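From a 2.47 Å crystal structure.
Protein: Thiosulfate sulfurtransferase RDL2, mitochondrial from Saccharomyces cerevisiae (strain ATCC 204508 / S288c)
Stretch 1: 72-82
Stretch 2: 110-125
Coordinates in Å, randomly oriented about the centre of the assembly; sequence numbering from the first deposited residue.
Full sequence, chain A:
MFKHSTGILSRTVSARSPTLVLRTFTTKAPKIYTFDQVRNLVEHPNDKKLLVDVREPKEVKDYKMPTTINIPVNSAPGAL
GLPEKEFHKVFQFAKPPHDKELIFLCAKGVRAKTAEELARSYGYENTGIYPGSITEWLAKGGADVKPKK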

# COMPACT_ATOMS: atom_id res chain seq x y z
N PRO A 72 -7.16 0.43 4.77
CA PRO A 72 -8.25 1.01 3.97
C PRO A 72 -8.35 2.51 4.19
O PRO A 72 -8.46 2.99 5.32
N VAL A 73 -8.32 3.26 3.08
CA VAL A 73 -8.31 4.71 3.17
C VAL A 73 -9.70 5.26 3.46
O VAL A 73 -9.86 6.22 4.22
N ASN A 74 -10.74 4.65 2.87
CA ASN A 74 -12.10 5.11 3.13
C ASN A 74 -12.50 4.86 4.58
O ASN A 74 -13.06 5.74 5.24
N SER A 75 -12.22 3.66 5.09
CA SER A 75 -12.62 3.33 6.46
C SER A 75 -11.76 4.08 7.48
O SER A 75 -12.29 4.72 8.39
N ALA A 76 -10.44 4.00 7.35
CA ALA A 76 -9.51 4.57 8.32
C ALA A 76 -8.49 5.45 7.61
O ALA A 76 -7.34 5.03 7.38
N PRO A 77 -8.86 6.68 7.25
CA PRO A 77 -7.89 7.58 6.61
C PRO A 77 -6.81 8.07 7.57
O PRO A 77 -5.72 8.42 7.10
N GLY A 78 -7.08 8.12 8.87
CA GLY A 78 -6.06 8.51 9.83
C GLY A 78 -5.31 7.33 10.41
O GLY A 78 -4.73 7.44 11.49
N ALA A 79 -5.32 6.20 9.70
CA ALA A 79 -4.69 4.99 10.21
C ALA A 79 -3.20 5.19 10.46
O ALA A 79 -2.69 4.87 11.54
N LEU A 80 -2.48 5.72 9.47
CA LEU A 80 -1.04 5.91 9.61
C LEU A 80 -0.67 7.00 10.61
O LEU A 80 0.52 7.25 10.81
N GLY A 81 -1.66 7.65 11.22
CA GLY A 81 -1.43 8.55 12.33
C GLY A 81 -1.76 7.96 13.68
O GLY A 81 -1.65 8.67 14.69
N LEU A 82 -2.15 6.69 13.74
CA LEU A 82 -2.52 6.07 15.00
C LEU A 82 -1.28 5.82 15.85
O LEU A 82 -0.18 5.63 15.32
N VAL A 110 -9.70 8.11 -6.55
CA VAL A 110 -8.63 8.87 -5.93
C VAL A 110 -8.21 8.25 -4.60
O VAL A 110 -7.59 8.93 -3.77
N ARG A 111 -8.52 6.97 -4.38
CA ARG A 111 -8.24 6.36 -3.09
C ARG A 111 -6.74 6.27 -2.82
O ARG A 111 -6.26 6.71 -1.77
N ALA A 112 -5.98 5.71 -3.76
CA ALA A 112 -4.54 5.57 -3.55
C ALA A 112 -3.86 6.93 -3.50
O ALA A 112 -2.92 7.13 -2.71
N LYS A 113 -4.30 7.87 -4.33
CA LYS A 113 -3.74 9.22 -4.29
C LYS A 113 -3.98 9.88 -2.94
O LYS A 113 -3.10 10.57 -2.41
N THR A 114 -5.16 9.65 -2.35
CA THR A 114 -5.45 10.23 -1.04
C THR A 114 -4.65 9.56 0.06
O THR A 114 -4.20 10.22 1.01
N ALA A 115 -4.45 8.24 -0.04
CA ALA A 115 -3.71 7.52 0.99
C ALA A 115 -2.24 7.92 1.00
O ALA A 115 -1.64 8.07 2.07
N GLU A 116 -1.64 8.10 -0.18
CA GLU A 116 -0.25 8.53 -0.25
C GLU A 116 -0.09 9.93 0.34
O GLU A 116 0.86 10.19 1.09
N GLU A 117 -1.01 10.84 0.01
CA GLU A 117 -0.95 12.19 0.56
C GLU A 117 -1.10 12.17 2.08
O GLU A 117 -0.44 12.93 2.79
N LEU A 118 -1.97 11.29 2.59
CA LEU A 118 -2.13 11.17 4.03
C LEU A 118 -0.89 10.58 4.67
O LEU A 118 -0.51 10.96 5.79
N ALA A 119 -0.23 9.64 3.99
CA ALA A 119 1.00 9.07 4.51
C ALA A 119 2.08 10.13 4.68
O ALA A 119 2.77 10.18 5.70
N ARG A 120 2.23 11.01 3.68
CA ARG A 120 3.20 12.09 3.79
C ARG A 120 2.80 13.10 4.86
O ARG A 120 3.66 13.76 5.45
N SER A 121 1.49 13.23 5.13
CA SER A 121 1.03 14.10 6.20
C SER A 121 1.35 13.55 7.58
O SER A 121 1.22 14.29 8.57
N TYR A 122 1.74 12.28 7.69
CA TYR A 122 2.06 11.65 8.96
C TYR A 122 3.54 11.34 9.12
O TYR A 122 3.91 10.58 10.02
N GLY A 123 4.40 11.91 8.27
CA GLY A 123 5.82 11.70 8.38
C GLY A 123 6.40 10.62 7.48
O GLY A 123 7.62 10.42 7.50
N TYR A 124 5.57 9.93 6.71
CA TYR A 124 6.05 8.93 5.75
C TYR A 124 6.42 9.66 4.47
O TYR A 124 5.58 9.87 3.58
N GLU A 125 7.68 10.08 4.36
CA GLU A 125 8.13 10.88 3.23
C GLU A 125 8.76 10.05 2.12
O GLU A 125 9.09 10.61 1.07

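The helix of residues 111-121 and the turn that follows it meet a stretch of loop and turn that includes a short 3-10 segment ending at Gly81, and the contact is held by packing: no direct hydrogen bond crosses it. Three residues, Leu80 and Val73 from the first stretch and Tyr122 from the turn after the helix, account for nearly half of the 556 Å² buried.

Val73 points toward the helix with chi1 at 52° (p). Its CB lies 4.1 Å from Ala115 CB; the residue there is small, and the Val73 and Ala115 CA atoms are 5.8 Å apart. The methyls then spread along the helix: Val73 CG1 sits 3.7 Å from Arg111 CB, while Val73 CG2 reaches Thr114 CB at 4.3 Å and Leu118 CD1 at 4.4 Å. Leu118, in the m,t rotamer, also points in, and its CD1 lies 3.7 Å from Pro77 CB, so one methyl touches both Val73 and Pro77.

Leu80 covers the most surface. It too is m,t and points toward the helix, placing Leu80 CD1 3.7 Å from Ala119 CB, CD2 3.7 Å from Tyr124 CE2, and CB 3.9 Å from Tyr122 CD2. The rule repeats: a branched side chain is set against an alanine, here with larger aromatic neighbours completing the pocket.

Tyr122 (chi1 -72°, m) turns one face of its ring to Gly81. Gly81 CA stands 3.5 Å from the centroid of the Tyr122 ring, only 10° off the normal, a CH-pi contact over the face. Glycine is what this close approach admits, since an ideal CB at Gly81 would fall 2.4 Å from Tyr122 CE1, a clash. Farther along, Tyr122 OH comes 3.3 Å from Gly78 CA, and an ideal CB on Gly78 would also be tight against that hydroxyl oxygen. The ring therefore reads two glycines, one over its face and one by its hydroxyl.

Polar groups gather at the Val73 end. The CA-to-CB bonds of Asn74 and Arg111 both point sideways, yet the ends of their side chains approach, with Asn74 ND2 3.4 Å from Arg111 NE. Both are donors, so this is proximity without a hydrogen bond. A water does the joining instead, its oxygen accepting from Asn74 N at 3.2 Å and from Arg111 NH2 at 3.0 Å. Within the helix stretch, Thr114 OG1 donates a very short 2.4 Å bond to Val110 O, returning its hydroxyl to the backbone at the N-cap.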

# COMPACT_ATOMS: atom_id res chain seq x y z
CB PRO A 72 -9.49 0.27 4.48
CG PRO A 72 -9.14 -0.16 5.86
CD PRO A 72 -7.65 -0.37 5.90
CB VAL A 73 -7.71 5.31 1.88
CG1 VAL A 73 -8.40 4.74 0.65
CG2 VAL A 73 -7.79 6.83 1.90
CB ASN A 74 -13.08 4.41 2.18
CG ASN A 74 -13.06 4.99 0.78
OD1 ASN A 74 -12.58 6.10 0.57
ND2 ASN A 74 -13.59 4.24 -0.18
CB SER A 75 -12.53 1.82 6.68
OG SER A 75 -13.56 1.14 5.99
CB ALA A 76 -8.82 3.47 9.13
CB PRO A 77 -8.76 8.74 6.11
CG PRO A 77 -9.97 8.71 6.99
CD PRO A 77 -10.21 7.27 7.33
CB ALA A 79 -4.92 3.83 9.24
CB LEU A 80 -0.42 6.21 8.24
CG LEU A 80 -0.25 4.99 7.34
CD1 LEU A 80 0.14 5.40 5.93
CD2 LEU A 80 0.78 4.03 7.93
CB LEU A 82 -3.24 4.75 14.75
CG LEU A 82 -4.68 4.78 14.25
CD1 LEU A 82 -5.08 3.41 13.73
CD2 LEU A 82 -5.62 5.24 15.36
CB VAL A 110 -9.02 10.34 -5.77
CG1 VAL A 110 -9.37 10.95 -7.11
CG2 VAL A 110 -10.19 10.47 -4.80
CB ARG A 111 -8.88 4.97 -3.02
CG ARG A 111 -10.35 4.99 -2.65
CD ARG A 111 -11.08 3.80 -3.24
NE ARG A 111 -11.37 2.78 -2.24
CZ ARG A 111 -11.66 1.51 -2.52
NH1 ARG A 111 -11.70 1.10 -3.78
NH2 ARG A 111 -11.90 0.65 -1.54
CB ALA A 112 -3.93 4.71 -4.66
CB LYS A 113 -4.33 10.06 -5.41
CG LYS A 113 -3.96 11.54 -5.36
CD LYS A 113 -4.33 12.25 -6.64
CE LYS A 113 -3.15 13.03 -7.20
NZ LYS A 113 -2.91 14.29 -6.44
CB THR A 114 -6.95 10.13 -0.75
OG1 THR A 114 -7.69 10.50 -1.92
CG2 THR A 114 -7.33 11.06 0.39
CB ALA A 115 -3.86 6.02 0.79
CB GLU A 116 0.24 8.50 -1.70
CG GLU A 116 1.75 8.66 -1.85
CD GLU A 116 2.19 10.12 -1.88
OE1 GLU A 116 1.37 10.98 -2.28
OE2 GLU A 116 3.34 10.40 -1.51
CB GLU A 117 -2.02 13.07 -0.08
CG GLU A 117 -1.65 14.53 -0.18
CD GLU A 117 -2.79 15.39 -0.70
OE1 GLU A 117 -3.72 14.82 -1.31
OE2 GLU A 117 -2.76 16.62 -0.49
CB LEU A 118 -3.37 10.33 4.35
CG LEU A 118 -4.71 11.04 4.16
CD1 LEU A 118 -5.86 10.05 4.23
CD2 LEU A 118 -4.88 12.15 5.18
CB ALA A 119 1.50 7.94 3.60
CB ARG A 120 3.37 12.79 2.44
CG ARG A 120 4.31 12.07 1.49
CD ARG A 120 4.62 12.91 0.26
NE ARG A 120 3.49 12.98 -0.66
CZ ARG A 120 2.88 14.11 -1.02
NH1 ARG A 120 3.30 15.27 -0.53
NH2 ARG A 120 1.86 14.08 -1.86
CB SER A 121 -0.47 14.35 6.07
OG SER A 121 -1.22 13.25 6.57
CB TYR A 122 1.23 10.37 9.14
CG TYR A 122 -0.23 10.62 9.40
CD1 TYR A 122 -0.64 11.49 10.40
CD2 TYR A 122 -1.21 10.00 8.63
CE1 TYR A 122 -1.98 11.72 10.64
CE2 TYR A 122 -2.55 10.23 8.86
CZ TYR A 122 -2.93 11.09 9.87
OH TYR A 122 -4.27 11.32 10.10
CB TYR A 124 5.00 7.85 5.51
CG TYR A 124 4.74 6.96 6.71
CD1 TYR A 124 5.51 5.83 6.94
CD2 TYR A 124 3.71 7.25 7.60
CE1 TYR A 124 5.27 5.01 8.03
CE2 TYR A 124 3.46 6.43 8.69
CZ TYR A 124 4.24 5.31 8.90
OH TYR A 124 4.00 4.50 9.98
CB GLU A 125 9.12 11.95 3.70
CG GLU A 125 8.80 12.55 5.06
CD GLU A 125 7.70 13.60 5.00
OE1 GLU A 125 7.27 13.96 3.88
OE2 GLU A 125 7.28 14.08 6.07
O HOH W 1 -11.01 2.36 0.71